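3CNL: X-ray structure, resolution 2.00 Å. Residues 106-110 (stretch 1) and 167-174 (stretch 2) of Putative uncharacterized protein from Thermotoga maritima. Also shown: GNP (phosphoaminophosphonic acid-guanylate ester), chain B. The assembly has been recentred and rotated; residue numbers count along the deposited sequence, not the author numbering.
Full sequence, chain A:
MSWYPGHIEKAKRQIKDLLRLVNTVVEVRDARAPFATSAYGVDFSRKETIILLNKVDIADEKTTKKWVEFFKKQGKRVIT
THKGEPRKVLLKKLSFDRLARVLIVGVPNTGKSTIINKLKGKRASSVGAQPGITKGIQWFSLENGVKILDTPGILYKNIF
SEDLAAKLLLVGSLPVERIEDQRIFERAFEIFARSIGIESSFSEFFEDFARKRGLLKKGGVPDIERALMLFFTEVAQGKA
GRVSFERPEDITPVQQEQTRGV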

# COMPACT_ATOMS: atom_id res chain seq x y z
N GLY A 106 2.73 8.12 -1.71
CA GLY A 106 2.42 6.71 -2.02
C GLY A 106 1.16 6.54 -2.85
O GLY A 106 0.41 7.50 -3.06
N VAL A 107 0.91 5.32 -3.30
CA VAL A 107 -0.33 5.06 -4.05
C VAL A 107 -1.45 5.03 -3.04
O VAL A 107 -1.18 5.00 -1.85
N PRO A 108 -2.72 5.05 -3.49
CA PRO A 108 -3.83 5.03 -2.55
C PRO A 108 -3.80 3.85 -1.58
O PRO A 108 -3.36 2.76 -1.94
N ASN A 109 -4.23 4.12 -0.34
CA ASN A 109 -4.59 3.11 0.67
C ASN A 109 -3.45 2.52 1.49
O ASN A 109 -3.70 1.70 2.39
N THR A 110 -2.22 2.94 1.23
CA THR A 110 -1.03 2.29 1.84
C THR A 110 -0.77 2.69 3.29
O THR A 110 0.10 2.13 3.93
N LYS A 167 -2.53 -7.05 -8.11
CA LYS A 167 -1.81 -6.78 -6.85
C LYS A 167 -2.28 -5.49 -6.15
O LYS A 167 -2.47 -5.45 -4.92
N LEU A 168 -2.48 -4.45 -6.94
CA LEU A 168 -3.09 -3.22 -6.43
C LEU A 168 -4.53 -3.42 -5.93
O LEU A 168 -4.96 -2.76 -4.99
N LEU A 169 -5.28 -4.30 -6.58
CA LEU A 169 -6.58 -4.70 -6.05
C LEU A 169 -6.48 -5.36 -4.67
O LEU A 169 -7.26 -5.08 -3.75
N LEU A 170 -5.53 -6.28 -4.55
CA LEU A 170 -5.35 -7.06 -3.31
C LEU A 170 -4.95 -6.19 -2.10
O LEU A 170 -5.27 -6.52 -0.97
N VAL A 171 -4.23 -5.09 -2.33
CA VAL A 171 -3.88 -4.17 -1.24
C VAL A 171 -4.90 -3.00 -1.09
O VAL A 171 -4.70 -2.10 -0.28
N GLY A 172 -5.99 -3.06 -1.83
CA GLY A 172 -7.07 -2.04 -1.75
C GLY A 172 -6.74 -0.69 -2.36
O GLY A 172 -7.45 0.31 -2.13
N SER A 173 -5.67 -0.64 -3.13
CA SER A 173 -5.24 0.57 -3.79
C SER A 173 -6.07 0.86 -5.06
O SER A 173 -6.32 2.03 -5.43
N LEU A 174 -6.49 -0.20 -5.73
CA LEU A 174 -7.31 -0.05 -6.92
C LEU A 174 -8.70 -0.64 -6.66
O LEU A 174 -8.82 -1.82 -6.37

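Which side chains of the first stretch face the second? Val107, Pro108 and Asn109, three consecutive residues of a type II turn running from Val107 to Thr110, all direct their CA-to-CB bonds toward it. They meet a short segment where a helix ends and the chain turns: Val171 is the first residue to leave helical geometry, and Ser173 lies level with Pro108, their CA atoms 4.8 Å apart. The contact is small, burying 236 Å² in total, and two hydrogen bonds cross it.

What satisfies the ND2 group of Asn109? With chi1 at -157° (t) and chi2 at 52°, the side chain places Asn109 ND2 2.8 Å from Val171 O, and the N-H...O angle of 155° makes this a well-directed hydrogen bond. The acceptor is a carbonyl just past the helix, where the chain has departed from the helical path. The same side chain packs over the next residue, with Asn109 CB 3.4 Å from Gly172 O. Gly172 leaves room for this arrangement: an ideal CB there would sit 2.6 Å from Asn109 ND2, a clash, and its positive phi of 73° by itself favours glycine.

What does the hydroxyl of Ser173 do? Its chi1 of 180° (t) brings Ser173 OG within 3.1 Å of Pro108 O, to which it donates a hydrogen bond. Pro108 O also receives a CA-H...O contact from Ser173 CA at 3.4 Å, so one residue approaches it through both side chain and backbone. Ser173 OG also lies near carbon, 3.4 Å from Val107 CG2 and 3.5 Å from Pro108 CD. Ser173 N donates weakly to Leu168 O at 2.9 Å, while Leu174 N reaches the same Leu168 O at 3.1 Å; these bonds tie the turn back to the helix.

Where is the apolar part of the contact? Val107, in the m rotamer (chi1 -59°), sets Val107 CG2 4.4 Å from Leu168 CD2. The CA-to-CB bond of Leu168 points sideways, but its m,t rotamer brings the end of the side chain nearer to the valine. This is a loose contact beside the closer approach of Val107 to the serine hydroxyl.

How does the bound nucleotide analogue GNP join in? Asn109 N donates a weak hydrogen bond to GNP O2G at 2.8 Å, with an angle of 124°. Asn109 therefore serves two partners at once: its backbone N meets the gamma-phosphate while its side-chain ND2 holds Val171 O. Thr110 OG1 and Lys167 NZ take no part here and are hydrogen-bonded elsewhere in the structure.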

# COMPACT_ATOMS: atom_id res chain seq x y z
CB VAL A 107 -0.26 3.75 -4.85
CG1 VAL A 107 0.92 3.79 -5.85
CG2 VAL A 107 -0.17 2.52 -3.89
CB PRO A 108 -5.05 4.93 -3.47
CG PRO A 108 -4.61 5.53 -4.77
CD PRO A 108 -3.18 5.13 -4.89
CB ASN A 109 -5.42 1.95 0.05
CG ASN A 109 -6.23 1.22 1.08
OD1 ASN A 109 -6.97 1.85 1.82
ND2 ASN A 109 -6.09 -0.12 1.16
CB THR A 110 0.24 2.57 1.07
OG1 THR A 110 0.44 3.99 1.01
CG2 THR A 110 0.16 1.99 -0.34
CB LYS A 167 -0.30 -6.78 -7.11
CG LYS A 167 0.28 -8.19 -7.20
CD LYS A 167 1.58 -8.22 -7.96
CE LYS A 167 2.19 -9.62 -7.86
NZ LYS A 167 3.38 -9.76 -8.75
CB LEU A 168 -3.04 -2.09 -7.45
CG LEU A 168 -1.66 -1.55 -7.84
CD1 LEU A 168 -1.80 -0.57 -9.00
CD2 LEU A 168 -1.02 -0.85 -6.62
CB LEU A 169 -7.29 -5.66 -7.03
CG LEU A 169 -8.63 -6.27 -6.62
CD1 LEU A 169 -9.66 -5.17 -6.48
CD2 LEU A 169 -9.07 -7.27 -7.70
CB LEU A 170 -4.29 -8.17 -3.55
CG LEU A 170 -4.71 -9.40 -4.36
CD1 LEU A 170 -3.53 -10.24 -4.88
CD2 LEU A 170 -5.64 -10.29 -3.57
CB VAL A 171 -2.42 -3.64 -1.37
CG1 VAL A 171 -1.42 -4.80 -1.25
CG2 VAL A 171 -2.22 -2.90 -2.68
CB SER A 173 -3.76 0.45 -4.12
OG SER A 173 -3.30 1.61 -4.77
CB LEU A 174 -6.60 -0.70 -8.13
CG LEU A 174 -7.15 -0.60 -9.55
CD1 LEU A 174 -7.10 0.84 -10.10
CD2 LEU A 174 -6.37 -1.55 -10.46
PG GNP B . -5.48 7.22 0.60
O1G GNP B . -4.31 7.99 0.02
O2G GNP B . -6.06 6.23 -0.39
O3G GNP B . -6.48 8.22 1.17
N3B GNP B . -5.21 6.34 1.89
PB GNP B . -3.98 6.39 2.88
O1B GNP B . -2.73 6.02 2.16
O2B GNP B . -3.99 7.72 3.56
O3A GNP B . -4.28 5.29 3.92
PA GNP B . -5.02 5.37 5.29
O1A GNP B . -4.10 5.80 6.35
O2A GNP B . -6.30 6.09 5.19
O5' GNP B . -5.32 3.88 5.60
C5' GNP B . -6.06 3.03 4.71
C4' GNP B . -6.58 1.84 5.50
O4' GNP B . -5.49 1.01 6.00
C3' GNP B . -7.40 2.17 6.75
O3' GNP B . -8.42 1.19 6.88
C2' GNP B . -6.37 2.01 7.86
O2' GNP B . -7.01 1.73 9.08
C1' GNP B . -5.57 0.81 7.39
N9 GNP B . -4.18 0.77 7.85
C8 GNP B . -3.28 1.82 7.81
N7 GNP B . -2.10 1.49 8.26
C5 GNP B . -2.25 0.13 8.64
C6 GNP B . -1.32 -0.79 9.19
O6 GNP B . -0.13 -0.61 9.50
N1 GNP B . -1.89 -2.07 9.39
C2 GNP B . -3.20 -2.40 9.09
N2 GNP B . -3.59 -3.67 9.35
N3 GNP B . -4.07 -1.56 8.56
C4 GNP B . -3.53 -0.31 8.37